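Local atomic coordinates of SAM dependent methyltransferase (Aquifex aeolicus, PDB entry 3DH0), a protein that binds S-adenosylmethionine and probably transfers its methyl group to an acceptor, as expected of a class I, Rossmann-like methyltransferase. Residues F24-V29 against L52-K57; F33-G38 against V107-M112; Y77-V82 against V90-S95; R149-P154 against G182-G187. All blocks are in the same frame, centred on the assembly; numbering follows the deposited sequence.

Contact 1 (F24-V29 against L52-K57); sequences FDPEKV and LPYLSK
Pro26 and Tyr54 meet across two helices, 26-33 and 52-59, that lie side by side in the Rossmann-like methyltransferase fold and each reach strands of the central sheet. Leu52 and Leu55 pack on strand 64-69, which places the second helix against that sheet. Tyr54 makes the main apolar contact. With its CG anti to the carbonyl carbon and beside the backbone N (chi1 -62°), the phenol ring is carried to the proline, and Pro26 CB sits 3.5 Å from the centroid of the Tyr54 ring. That line is only 13° off the ring normal, so this is a CH-pi contact over the centre of one face, with Pro26 CG above the ring as well. Were Tyr54 cut back to an alanine, Pro26 would probably lose its aromatic platform and a gap would open between the helices. Asp25 is the N-cap of the helix that Pro26 begins: Lys28 N donates to Asp25 OD2 at 3.0 Å. Farther along, Ser56 OG hydrogen-bonds to Asn89 ND2. Last comes Lys57, whose extended chain crosses to the carboxylate of Glu27 at the exposed side of the pair. The salt bridge is shared but weak: Lys57 NZ lies 3.3 Å from Glu27 OE1 and 3.4 Å from Glu27 OE2.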
loop_
_atom_site.group_PDB
_atom_site.type_symbol
_atom_site.label_atom_id
_atom_site.label_comp_id
_atom_site.label_asym_id
_atom_site.label_seq_id
_atom_site.Cartn_x
_atom_site.Cartn_y
_atom_site.Cartn_z
ATOM N N PHE A 24 6.598 12.396 -2.016
ATOM C CA PHE A 24 6.535 12.505 -0.561
ATOM C C PHE A 24 7.650 11.682 0.053
ATOM O O PHE A 24 8.129 10.727 -0.553
ATOM C CB PHE A 24 5.180 12.019 -0.036
ATOM C CG PHE A 24 4.923 10.564 -0.261
ATOM C CD1 PHE A 24 5.389 9.611 0.647
ATOM C CD2 PHE A 24 4.200 10.145 -1.372
ATOM C CE1 PHE A 24 5.135 8.261 0.455
ATOM C CE2 PHE A 24 3.935 8.789 -1.582
ATOM C CZ PHE A 24 4.403 7.839 -0.665
ATOM N N ASP A 25 8.075 12.066 1.250
ATOM C CA ASP A 25 9.136 11.347 1.953
ATOM C C ASP A 25 8.552 10.036 2.486
ATOM O O ASP A 25 7.632 10.043 3.302
ATOM C CB ASP A 25 9.659 12.186 3.117
ATOM C CG ASP A 25 10.897 11.605 3.724
ATOM O OD1 ASP A 25 11.972 12.224 3.576
ATOM O OD2 ASP A 25 10.807 10.523 4.336
ATOM N N PRO A 26 9.078 8.894 2.021
ATOM C CA PRO A 26 8.591 7.590 2.459
ATOM C C PRO A 26 8.540 7.346 3.964
ATOM O O PRO A 26 7.466 7.048 4.490
ATOM C CB PRO A 26 9.520 6.623 1.742
ATOM C CG PRO A 26 9.774 7.334 0.473
ATOM C CD PRO A 26 10.064 8.734 0.942
ATOM N N GLU A 27 9.665 7.466 4.672
ATOM C CA GLU A 27 9.587 7.203 6.104
ATOM C C GLU A 27 8.973 8.296 6.944
ATOM O O GLU A 27 8.508 8.040 8.061
ATOM C CB GLU A 27 10.929 6.776 6.704
ATOM C CG GLU A 27 12.179 7.445 6.220
ATOM C CD GLU A 27 13.417 6.777 6.842
ATOM O OE1 GLU A 27 13.487 6.721 8.090
ATOM O OE2 GLU A 27 14.303 6.297 6.094
ATOM N N LYS A 28 8.946 9.510 6.411
ATOM C CA LYS A 28 8.335 10.593 7.153
ATOM C C LYS A 28 6.857 10.266 7.235
ATOM O O LYS A 28 6.264 10.244 8.312
ATOM C CB LYS A 28 8.547 11.933 6.439
ATOM C CG LYS A 28 7.892 13.100 7.167
ATOM C CD LYS A 28 8.447 14.450 6.753
ATOM C CE LYS A 28 7.855 15.552 7.635
ATOM N NZ LYS A 28 8.192 16.926 7.168
ATOM N N VAL A 29 6.270 9.986 6.081
ATOM C CA VAL A 29 4.854 9.656 6.005
ATOM C C VAL A 29 4.474 8.420 6.821
ATOM O O VAL A 29 3.489 8.448 7.556
ATOM C CB VAL A 29 4.425 9.458 4.539
ATOM C CG1 VAL A 29 2.970 9.002 4.466
ATOM C CG2 VAL A 29 4.594 10.758 3.786
ATOM N N LEU A 52 9.439 -0.860 -0.472
ATOM C CA LEU A 52 9.831 -1.974 0.385
ATOM C C LEU A 52 11.062 -1.721 1.259
ATOM O O LEU A 52 11.099 -2.121 2.424
ATOM C CB LEU A 52 10.016 -3.251 -0.453
ATOM C CG LEU A 52 8.720 -3.978 -0.879
ATOM C CD1 LEU A 52 9.045 -5.259 -1.651
ATOM C CD2 LEU A 52 7.888 -4.303 0.349
ATOM N N PRO A 53 12.095 -1.073 0.709
ATOM C CA PRO A 53 13.273 -0.818 1.545
ATOM C C PRO A 53 12.903 -0.001 2.785
ATOM O O PRO A 53 13.543 -0.096 3.829
ATOM C CB PRO A 53 14.189 -0.041 0.604
ATOM C CG PRO A 53 13.884 -0.665 -0.717
ATOM C CD PRO A 53 12.378 -0.761 -0.705
ATOM N N TYR A 54 11.852 0.796 2.648
ATOM C CA TYR A 54 11.379 1.658 3.713
ATOM C C TYR A 54 10.650 0.897 4.782
ATOM O O TYR A 54 11.053 0.895 5.930
ATOM C CB TYR A 54 10.491 2.737 3.114
ATOM C CG TYR A 54 11.260 3.597 2.155
ATOM C CD1 TYR A 54 12.154 4.554 2.626
ATOM C CD2 TYR A 54 11.188 3.379 0.774
ATOM C CE1 TYR A 54 12.964 5.265 1.768
ATOM C CE2 TYR A 54 12.008 4.093 -0.103
ATOM C CZ TYR A 54 12.898 5.036 0.414
ATOM O OH TYR A 54 13.749 5.723 -0.416
ATOM N N LEU A 55 9.561 0.259 4.389
ATOM C CA LEU A 55 8.767 -0.557 5.294
ATOM C C LEU A 55 9.681 -1.543 6.027
ATOM O O LEU A 55 9.565 -1.753 7.230
ATOM C CB LEU A 55 7.731 -1.327 4.482
ATOM C CG LEU A 55 6.739 -0.471 3.695
ATOM C CD1 LEU A 55 5.988 -1.342 2.699
ATOM C CD2 LEU A 55 5.785 0.228 4.659
ATOM N N SER A 56 10.592 -2.144 5.277
ATOM C CA SER A 56 11.529 -3.097 5.834
ATOM C C SER A 56 12.316 -2.463 6.979
ATOM O O SER A 56 12.387 -3.002 8.091
ATOM C CB SER A 56 12.485 -3.565 4.735
ATOM O OG SER A 56 13.343 -4.585 5.189
ATOM N N LYS A 57 12.910 -1.311 6.697
ATOM C CA LYS A 57 13.708 -0.624 7.684
ATOM C C LYS A 57 12.924 -0.285 8.939
ATOM O O LYS A 57 13.404 -0.505 10.053
ATOM C CB LYS A 57 14.289 0.659 7.099
ATOM C CG LYS A 57 15.180 1.412 8.077
ATOM C CD LYS A 57 15.414 2.856 7.660
ATOM C CE LYS A 57 16.288 3.589 8.680
ATOM N NZ LYS A 57 16.380 5.071 8.420
#

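Contact 2 (F33-G38 against V107-M112); sequences FGLKEG and VDFIFM
The Phe109 ring has Leu35 over one face and the carbonyl of Phe33 at its edge. Leu35 CB stands 4.0 Å from the centroid of the Phe109 ring, 15° off the normal and displaced toward the rim, a CH-pi contact. The same leucine reaches farther in: with CG anti to the backbone N (chi1 -180°), its CD1 comes 3.6 Å from Phe109 CG, near the root of the ring. The two side chains cross at about a right angle. Near the ring plane, Phe33 O approaches Phe109 CE1 at 3.6 Å, placing a polar atom against the ring's rim of C-H groups. Phe33 CB also touches Phe109 CZ, at 4.1 Å, while its own ring packs on Ala140 and makes a cation-pi contact with Arg177. Gly34, whose own C lies 3.7 Å from Phe109 CE1, has a phi of 103°; a side chain there would press on the carbonyl O of Phe33. Val41 and Ala140, from the strands flanking 107-113, also touch Phe109, and Leu35 reaches helix 52-59. The glycine closes helix 26-33 with a Schellman motif, and the chain then runs through Leu35 into strand 40-43, the first strand of the Rossmann-like sheet of this methyltransferase.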
loop_
_atom_site.group_PDB
_atom_site.type_symbol
_atom_site.label_atom_id
_atom_site.label_comp_id
_atom_site.label_asym_id
_atom_site.label_seq_id
_atom_site.Cartn_x
_atom_site.Cartn_y
_atom_site.Cartn_z
ATOM N N PHE A 33 2.066 8.001 10.092
ATOM C CA PHE A 33 0.841 7.195 10.041
ATOM C C PHE A 33 0.796 6.061 11.065
ATOM O O PHE A 33 -0.192 5.329 11.133
ATOM C CB PHE A 33 0.627 6.615 8.644
ATOM C CG PHE A 33 -0.137 7.518 7.722
ATOM C CD1 PHE A 33 0.494 8.568 7.065
ATOM C CD2 PHE A 33 -1.496 7.320 7.521
ATOM C CE1 PHE A 33 -0.225 9.420 6.208
ATOM C CE2 PHE A 33 -2.232 8.155 6.674
ATOM C CZ PHE A 33 -1.597 9.207 6.016
ATOM N N GLY A 34 1.866 5.909 11.843
ATOM C CA GLY A 34 1.889 4.885 12.869
ATOM C C GLY A 34 2.654 3.586 12.666
ATOM O O GLY A 34 2.562 2.695 13.520
ATOM N N LEU A 35 3.404 3.437 11.576
ATOM C CA LEU A 35 4.137 2.186 11.398
ATOM C C LEU A 35 5.237 2.155 12.451
ATOM O O LEU A 35 5.988 3.121 12.611
ATOM C CB LEU A 35 4.752 2.082 9.999
ATOM C CG LEU A 35 5.532 0.789 9.737
ATOM C CD1 LEU A 35 4.610 -0.408 9.767
ATOM C CD2 LEU A 35 6.213 0.882 8.407
ATOM N N LYS A 36 5.337 1.049 13.175
ATOM C CA LYS A 36 6.345 0.973 14.209
ATOM C C LYS A 36 7.169 -0.286 14.153
ATOM O O LYS A 36 6.806 -1.255 13.502
ATOM C CB LYS A 36 5.693 1.113 15.587
ATOM C CG LYS A 36 4.827 2.355 15.701
ATOM C CD LYS A 36 4.284 2.565 17.101
ATOM C CE LYS A 36 3.071 3.476 17.068
ATOM N NZ LYS A 36 3.318 4.685 16.231
ATOM N N GLU A 37 8.296 -0.242 14.849
ATOM C CA GLU A 37 9.210 -1.356 14.927
ATOM C C GLU A 37 8.458 -2.579 15.470
ATOM O O GLU A 37 7.653 -2.459 16.405
ATOM C CB GLU A 37 10.349 -0.983 15.854
ATOM C CG GLU A 37 11.573 -1.827 15.682
ATOM C CD GLU A 37 12.640 -1.493 16.705
ATOM O OE1 GLU A 37 12.846 -0.284 16.968
ATOM O OE2 GLU A 37 13.275 -2.436 17.237
ATOM N N GLY A 38 8.722 -3.742 14.873
ATOM C CA GLY A 38 8.073 -4.975 15.291
ATOM C C GLY A 38 6.752 -5.269 14.598
ATOM O O GLY A 38 6.293 -6.408 14.584
ATOM N N VAL A 107 -1.824 -9.180 10.471
ATOM C CA VAL A 107 -1.208 -7.890 10.156
ATOM C C VAL A 107 -1.608 -6.727 11.052
ATOM O O VAL A 107 -2.770 -6.563 11.408
ATOM C CB VAL A 107 -1.466 -7.480 8.697
ATOM C CG1 VAL A 107 -1.052 -8.599 7.771
ATOM C CG2 VAL A 107 -2.918 -7.132 8.508
ATOM N N ASP A 108 -0.618 -5.909 11.386
ATOM C CA ASP A 108 -0.804 -4.758 12.259
ATOM C C ASP A 108 -0.983 -3.464 11.470
ATOM O O ASP A 108 -1.747 -2.570 11.847
ATOM C CB ASP A 108 0.415 -4.640 13.181
ATOM C CG ASP A 108 0.669 -5.908 13.974
ATOM O OD1 ASP A 108 -0.203 -6.282 14.791
ATOM O OD2 ASP A 108 1.735 -6.531 13.780
ATOM N N PHE A 109 -0.269 -3.391 10.357
ATOM C CA PHE A 109 -0.286 -2.226 9.493
ATOM C C PHE A 109 -0.581 -2.626 8.049
ATOM O O PHE A 109 -0.023 -3.591 7.540
ATOM C CB PHE A 109 1.087 -1.552 9.565
ATOM C CG PHE A 109 1.077 -0.119 9.167
ATOM C CD1 PHE A 109 0.920 0.872 10.126
ATOM C CD2 PHE A 109 1.206 0.245 7.831
ATOM C CE1 PHE A 109 0.893 2.223 9.768
ATOM C CE2 PHE A 109 1.183 1.584 7.451
ATOM C CZ PHE A 109 1.023 2.584 8.426
ATOM N N ILE A 110 -1.468 -1.889 7.398
ATOM C CA ILE A 110 -1.799 -2.145 6.006
ATOM C C ILE A 110 -1.476 -0.875 5.220
ATOM O O ILE A 110 -2.048 0.181 5.452
ATOM C CB ILE A 110 -3.282 -2.488 5.824
ATOM C CG1 ILE A 110 -3.665 -3.683 6.696
ATOM C CG2 ILE A 110 -3.561 -2.836 4.362
ATOM C CD1 ILE A 110 -5.169 -3.822 6.901
ATOM N N PHE A 111 -0.543 -0.988 4.290
ATOM C CA PHE A 111 -0.108 0.140 3.479
ATOM C C PHE A 111 -0.535 -0.074 2.038
ATOM O O PHE A 111 -0.154 -1.062 1.407
ATOM C CB PHE A 111 1.412 0.243 3.570
ATOM C CG PHE A 111 2.010 1.303 2.714
ATOM C CD1 PHE A 111 1.661 2.635 2.882
ATOM C CD2 PHE A 111 2.983 0.972 1.775
ATOM C CE1 PHE A 111 2.273 3.631 2.134
ATOM C CE2 PHE A 111 3.605 1.948 1.019
ATOM C CZ PHE A 111 3.252 3.288 1.198
ATOM N N MET A 112 -1.336 0.844 1.518
ATOM C CA MET A 112 -1.806 0.740 0.147
ATOM C C MET A 112 -1.371 1.978 -0.645
ATOM O O MET A 112 -2.068 2.986 -0.654
ATOM C CB MET A 112 -3.327 0.604 0.145
ATOM C CG MET A 112 -3.838 -0.445 -0.816
ATOM S SD MET A 112 -5.621 -0.604 -0.806
ATOM C CE MET A 112 -5.918 -1.103 0.835
#

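Contact 3 (Y77-V82 against V90-S95); sequences YAWEKV and VEVLKS
Val92 of the strand packs on Ala78, Trp79 and Val82 of the helix, an apolar contact. Val92 CG2 lies 3.9 Å from Val82 CG1, the two side chains running antiparallel alongside one another. Val82 CG1 also meets Val90 CG1 at 4.1 Å, and Ala78 CB approaches Val92 CG1 at 4.3 Å. One helix face made of Ala78 and Val82 is thereby set on two valines spaced two residues apart along the strand. The aromatic part is an edge contact: with CG anti to the backbone N (chi1 178°), Trp79 swings its indole alongside the strand, and Trp79 CE3 comes 3.6 Å from Val92 CG2, which lies in the ring plane. Val90 O is at the same rim, close to CZ3. Helix 72-85 and strand 90-94 belong to the beta-alpha-beta crossover that starts at strand 64-69; the axes of the short segments run 166° apart in direction and approach to 8.5 Å. Backbone bonding belongs to the sheet, where Glu91 and Leu93 pair with strand 64-69. Among polar side chains, Tyr77 and Lys81 on the helix bind Asp16. At the strand's far end, Lys94 NZ donates to Ser95 O at 2.6 Å, tilted from the carbonyl plane, and to Val70 O, while Ser95 itself touches the bound S-adenosylmethionine.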
loop_
_atom_site.group_PDB
_atom_site.type_symbol
_atom_site.label_atom_id
_atom_site.label_comp_id
_atom_site.label_asym_id
_atom_site.label_seq_id
_atom_site.Cartn_x
_atom_site.Cartn_y
_atom_site.Cartn_z
ATOM N N TYR A 77 9.729 -9.396 -9.822
ATOM C CA TYR A 77 10.591 -8.233 -9.893
ATOM C C TYR A 77 10.893 -7.750 -8.480
ATOM O O TYR A 77 12.048 -7.475 -8.141
ATOM C CB TYR A 77 9.905 -7.118 -10.674
ATOM C CG TYR A 77 10.798 -5.936 -10.941
ATOM C CD1 TYR A 77 11.531 -5.840 -12.125
ATOM C CD2 TYR A 77 10.909 -4.898 -10.012
ATOM C CE1 TYR A 77 12.344 -4.744 -12.376
ATOM C CE2 TYR A 77 11.722 -3.802 -10.259
ATOM C CZ TYR A 77 12.431 -3.732 -11.440
ATOM O OH TYR A 77 13.223 -2.642 -11.682
ATOM N N ALA A 78 9.847 -7.640 -7.664
ATOM C CA ALA A 78 9.986 -7.197 -6.278
ATOM C C ALA A 78 10.829 -8.179 -5.478
ATOM O O ALA A 78 11.594 -7.790 -4.609
ATOM C CB ALA A 78 8.612 -7.054 -5.634
ATOM N N TRP A 79 10.680 -9.458 -5.778
ATOM C CA TRP A 79 11.438 -10.479 -5.091
ATOM C C TRP A 79 12.927 -10.296 -5.367
ATOM O O TRP A 79 13.724 -10.239 -4.436
ATOM C CB TRP A 79 10.977 -11.859 -5.555
ATOM C CG TRP A 79 11.731 -12.969 -4.934
ATOM C CD1 TRP A 79 12.413 -13.948 -5.578
ATOM C CD2 TRP A 79 11.918 -13.194 -3.538
ATOM N NE1 TRP A 79 13.023 -14.775 -4.667
ATOM C CE2 TRP A 79 12.732 -14.332 -3.405
ATOM C CE3 TRP A 79 11.475 -12.540 -2.381
ATOM C CZ2 TRP A 79 13.120 -14.833 -2.163
ATOM C CZ3 TRP A 79 11.860 -13.036 -1.140
ATOM C CH2 TRP A 79 12.675 -14.171 -1.042
ATOM N N GLU A 80 13.303 -10.202 -6.642
ATOM C CA GLU A 80 14.701 -10.031 -6.988
ATOM C C GLU A 80 15.207 -8.761 -6.322
ATOM O O GLU A 80 16.383 -8.621 -6.013
ATOM C CB GLU A 80 14.891 -9.947 -8.503
ATOM C CG GLU A 80 16.329 -9.611 -8.884
ATOM C CD GLU A 80 16.684 -9.924 -10.329
ATOM O OE1 GLU A 80 15.988 -9.435 -11.253
ATOM O OE2 GLU A 80 17.679 -10.653 -10.550
ATOM N N LYS A 81 14.305 -7.833 -6.085
ATOM C CA LYS A 81 14.692 -6.603 -5.443
ATOM C C LYS A 81 15.143 -6.856 -4.017
ATOM O O LYS A 81 16.241 -6.469 -3.642
ATOM C CB LYS A 81 13.529 -5.612 -5.444
ATOM C CG LYS A 81 13.623 -4.573 -4.343
ATOM C CD LYS A 81 13.956 -3.200 -4.881
ATOM C CE LYS A 81 12.765 -2.604 -5.594
ATOM N NZ LYS A 81 13.111 -1.351 -6.293
ATOM N N VAL A 82 14.307 -7.507 -3.214
ATOM C CA VAL A 82 14.682 -7.746 -1.831
ATOM C C VAL A 82 15.998 -8.490 -1.711
ATOM O O VAL A 82 16.771 -8.243 -0.779
ATOM C CB VAL A 82 13.600 -8.539 -1.042
ATOM C CG1 VAL A 82 12.225 -7.959 -1.312
ATOM C CG2 VAL A 82 13.677 -10.002 -1.382
ATOM N N VAL A 90 11.480 -9.356 4.581
ATOM C CA VAL A 90 10.402 -9.210 3.623
ATOM C C VAL A 90 10.035 -10.493 2.922
ATOM O O VAL A 90 10.891 -11.222 2.432
ATOM C CB VAL A 90 10.723 -8.165 2.551
ATOM C CG1 VAL A 90 9.488 -7.926 1.681
ATOM C CG2 VAL A 90 11.173 -6.885 3.207
ATOM N N GLU A 91 8.735 -10.740 2.873
ATOM C CA GLU A 91 8.193 -11.923 2.238
ATOM C C GLU A 91 7.297 -11.474 1.064
ATOM O O GLU A 91 6.245 -10.875 1.263
ATOM C CB GLU A 91 7.407 -12.715 3.291
ATOM C CG GLU A 91 7.275 -14.190 3.032
ATOM C CD GLU A 91 8.597 -14.931 3.059
ATOM O OE1 GLU A 91 9.236 -15.017 4.121
ATOM O OE2 GLU A 91 9.002 -15.442 2.007
ATOM N N VAL A 92 7.742 -11.745 -0.158
ATOM C CA VAL A 92 6.996 -11.371 -1.364
ATOM C C VAL A 92 6.061 -12.487 -1.818
ATOM O O VAL A 92 6.501 -13.597 -2.082
ATOM C CB VAL A 92 7.949 -11.034 -2.526
ATOM C CG1 VAL A 92 7.151 -10.578 -3.734
ATOM C CG2 VAL A 92 8.936 -9.962 -2.089
ATOM N N LEU A 93 4.772 -12.181 -1.924
ATOM C CA LEU A 93 3.787 -13.187 -2.306
ATOM C C LEU A 93 2.884 -12.857 -3.504
ATOM O O LEU A 93 2.567 -11.697 -3.780
ATOM C CB LEU A 93 2.898 -13.509 -1.094
ATOM C CG LEU A 93 3.546 -13.899 0.244
ATOM C CD1 LEU A 93 2.475 -14.095 1.303
ATOM C CD2 LEU A 93 4.356 -15.163 0.084
ATOM N N LYS A 94 2.466 -13.916 -4.196
ATOM C CA LYS A 94 1.573 -13.830 -5.347
ATOM C C LYS A 94 0.128 -13.772 -4.849
ATOM O O LYS A 94 -0.384 -14.731 -4.274
ATOM C CB LYS A 94 1.779 -15.045 -6.244
ATOM C CG LYS A 94 0.784 -15.164 -7.373
ATOM C CD LYS A 94 0.906 -14.028 -8.344
ATOM C CE LYS A 94 -0.172 -14.115 -9.408
ATOM N NZ LYS A 94 -1.561 -13.968 -8.856
ATOM N N SER A 95 -0.523 -12.638 -5.074
ATOM C CA SER A 95 -1.897 -12.419 -4.635
ATOM C C SER A 95 -2.944 -12.635 -5.726
ATOM O O SER A 95 -2.640 -12.672 -6.919
ATOM C CB SER A 95 -2.020 -10.995 -4.071
ATOM O OG SER A 95 -3.358 -10.524 -4.045
#

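Contact 4 (R149-P154 against G182-G187); sequences RDKGPP and GKYCFG
Tyr184 and Asp150 are brought together by their first torsions: Tyr184 sets CG anti to its carbonyl carbon and beside the backbone N (chi1 -63°), turning the ring to the loop 149-154, and Asp150 places CG between its backbone N and carbonyl carbon (chi1 48°), which puts the carboxylate within reach of the phenol hydroxyl. Tyr184 OH then donates to Asp150 OD2 at 3.0 Å. The hydroxyl comes from above the carboxylate, 54° out of its plane, and the two side chains cross at about a right angle. Lys151 lays its aliphatic part over the ring: its CG is 3.8 Å from the centroid of the Tyr184 ring and almost directly above it, a CH-pi contact. At the ring edge, Arg149 CB lies in plane, 3.4 Å from Tyr184 CD2, while Arg149 CD rests 3.4 Å from Tyr184 O. The guanidinium turns to its own loop, where Arg149 NH2 donates to Pro153 O at 2.9 Å, nearly in line with the carbonyl; the same nitrogen also hydrogen-bonds to Lys145 O. With a leucine in place of Tyr184, the carboxylate of Asp150 is likely to be left without its hydroxyl partner and the Lys151 chain without the flat ring face beneath it. Trp144 touches Arg149, Lys151 and Tyr184, joining the cluster to strand 137-144. The side chain of Lys151 comes within about 4 Å of that of Arg20, which binds S-adenosylmethionine. Tyr184 sits in the turn between the antiparallel strands 174-181 and 185-191, the closing hairpin of the class I methyltransferase sheet.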
loop_
_atom_site.group_PDB
_atom_site.type_symbol
_atom_site.label_atom_id
_atom_site.label_comp_id
_atom_site.label_asym_id
_atom_site.label_seq_id
_atom_site.Cartn_x
_atom_site.Cartn_y
_atom_site.Cartn_z
ATOM N N ARG A 149 -2.629 17.239 -12.632
ATOM C CA ARG A 149 -1.300 17.550 -12.128
ATOM C C ARG A 149 -0.242 17.360 -13.206
ATOM O O ARG A 149 -0.397 16.530 -14.113
ATOM C CB ARG A 149 -0.986 16.620 -10.943
ATOM C CG ARG A 149 -2.123 16.459 -9.927
ATOM C CD ARG A 149 -2.016 15.136 -9.154
ATOM N NE ARG A 149 -3.075 14.179 -9.500
ATOM C CZ ARG A 149 -3.247 13.640 -10.708
ATOM N NH1 ARG A 149 -2.428 13.959 -11.710
ATOM N NH2 ARG A 149 -4.234 12.773 -10.916
ATOM N N ASP A 150 0.847 18.108 -13.092
ATOM C CA ASP A 150 1.922 17.993 -14.068
ATOM C C ASP A 150 2.875 16.867 -13.682
ATOM O O ASP A 150 4.101 17.024 -13.779
ATOM C CB ASP A 150 2.697 19.311 -14.165
ATOM C CG ASP A 150 3.065 19.868 -12.799
ATOM O OD1 ASP A 150 2.147 20.381 -12.112
ATOM O OD2 ASP A 150 4.260 19.776 -12.425
ATOM N N LYS A 151 2.310 15.732 -13.260
ATOM C CA LYS A 151 3.115 14.582 -12.843
ATOM C C LYS A 151 2.329 13.285 -12.590
ATOM O O LYS A 151 2.926 12.213 -12.514
ATOM C CB LYS A 151 3.936 14.961 -11.591
ATOM C CG LYS A 151 4.298 13.812 -10.647
ATOM C CD LYS A 151 5.397 12.867 -11.179
ATOM C CE LYS A 151 5.576 11.654 -10.238
ATOM N NZ LYS A 151 6.760 10.772 -10.549
ATOM N N GLY A 152 1.009 13.346 -12.478
ATOM C CA GLY A 152 0.279 12.109 -12.240
ATOM C C GLY A 152 -0.742 11.688 -13.289
ATOM O O GLY A 152 -1.170 12.503 -14.120
ATOM N N PRO A 153 -1.176 10.412 -13.267
ATOM C CA PRO A 153 -2.160 9.850 -14.208
ATOM C C PRO A 153 -3.482 10.619 -14.293
ATOM O O PRO A 153 -3.845 11.368 -13.374
ATOM C CB PRO A 153 -2.359 8.428 -13.688
ATOM C CG PRO A 153 -2.096 8.559 -12.233
ATOM C CD PRO A 153 -0.859 9.428 -12.221
ATOM N N PRO A 154 -4.221 10.435 -15.406
ATOM C CA PRO A 154 -5.516 11.090 -15.664
ATOM C C PRO A 154 -6.507 10.951 -14.511
ATOM O O PRO A 154 -6.648 9.876 -13.916
ATOM C CB PRO A 154 -6.003 10.432 -16.967
ATOM C CG PRO A 154 -5.244 9.118 -17.014
ATOM C CD PRO A 154 -3.875 9.519 -16.507
ATOM N N GLY A 182 2.154 15.903 -0.095
ATOM C CA GLY A 182 3.020 16.496 -1.094
ATOM C C GLY A 182 2.485 16.939 -2.451
ATOM O O GLY A 182 2.834 16.350 -3.472
ATOM N N LYS A 183 1.627 17.948 -2.487
ATOM C CA LYS A 183 1.142 18.481 -3.760
ATOM C C LYS A 183 0.456 17.605 -4.805
ATOM O O LYS A 183 -0.340 18.109 -5.591
ATOM C CB LYS A 183 2.295 19.209 -4.460
ATOM C CG LYS A 183 2.566 20.601 -3.921
ATOM C CD LYS A 183 4.015 20.793 -3.472
ATOM C CE LYS A 183 4.220 22.180 -2.824
ATOM N NZ LYS A 183 5.602 22.387 -2.270
ATOM N N TYR A 184 0.762 16.318 -4.865
ATOM C CA TYR A 184 0.127 15.494 -5.889
ATOM C C TYR A 184 -0.782 14.423 -5.331
ATOM O O TYR A 184 -1.673 13.940 -6.021
ATOM C CB TYR A 184 1.177 14.809 -6.769
ATOM C CG TYR A 184 2.073 15.731 -7.568
ATOM C CD1 TYR A 184 3.370 16.041 -7.126
ATOM C CD2 TYR A 184 1.649 16.248 -8.797
ATOM C CE1 TYR A 184 4.228 16.836 -7.898
ATOM C CE2 TYR A 184 2.488 17.044 -9.572
ATOM C CZ TYR A 184 3.781 17.333 -9.124
ATOM O OH TYR A 184 4.622 18.084 -9.922
ATOM N N CYS A 185 -0.554 14.041 -4.083
ATOM C CA CYS A 185 -1.354 12.992 -3.482
ATOM C C CYS A 185 -1.991 13.403 -2.175
ATOM O O CYS A 185 -1.771 14.503 -1.666
ATOM C CB CYS A 185 -0.485 11.770 -3.217
ATOM S SG CYS A 185 0.837 11.565 -4.384
ATOM N N PHE A 186 -2.796 12.487 -1.654
ATOM C CA PHE A 186 -3.457 12.650 -0.378
ATOM C C PHE A 186 -3.226 11.350 0.387
ATOM O O PHE A 186 -2.668 10.397 -0.144
ATOM C CB PHE A 186 -4.948 12.925 -0.566
ATOM C CG PHE A 186 -5.685 11.844 -1.286
ATOM C CD1 PHE A 186 -5.986 10.647 -0.651
ATOM C CD2 PHE A 186 -6.099 12.033 -2.601
ATOM C CE1 PHE A 186 -6.691 9.651 -1.315
ATOM C CE2 PHE A 186 -6.803 11.047 -3.277
ATOM C CZ PHE A 186 -7.101 9.854 -2.637
ATOM N N GLY A 187 -3.628 11.319 1.644
ATOM C CA GLY A 187 -3.448 10.121 2.429
ATOM C C GLY A 187 -4.631 9.998 3.350
ATOM O O GLY A 187 -5.281 10.983 3.672
#

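How the contacts relate
Contacts 2 and 3 are buried and almost wholly apolar, whereas contact 1 is partly buried and contact 4 lies at the surface. The chemistry follows: hydrocarbon packing in contacts 2 and 3, a proline on a ring with a weak salt bridge outside it in contact 1, and a tyrosine held by a hydroxyl-carboxylate bond in contact 4. Helix 52-59 ties the first three together, with Leu55 meeting Leu35 and Phe111 of contact 2, and Leu52 meeting Val82 and Val90 of contact 3. Contact 4 reaches the same sheet as contacts 2 and 3 but from its antiparallel side, touching contact 2 through Phe33 and Gly187.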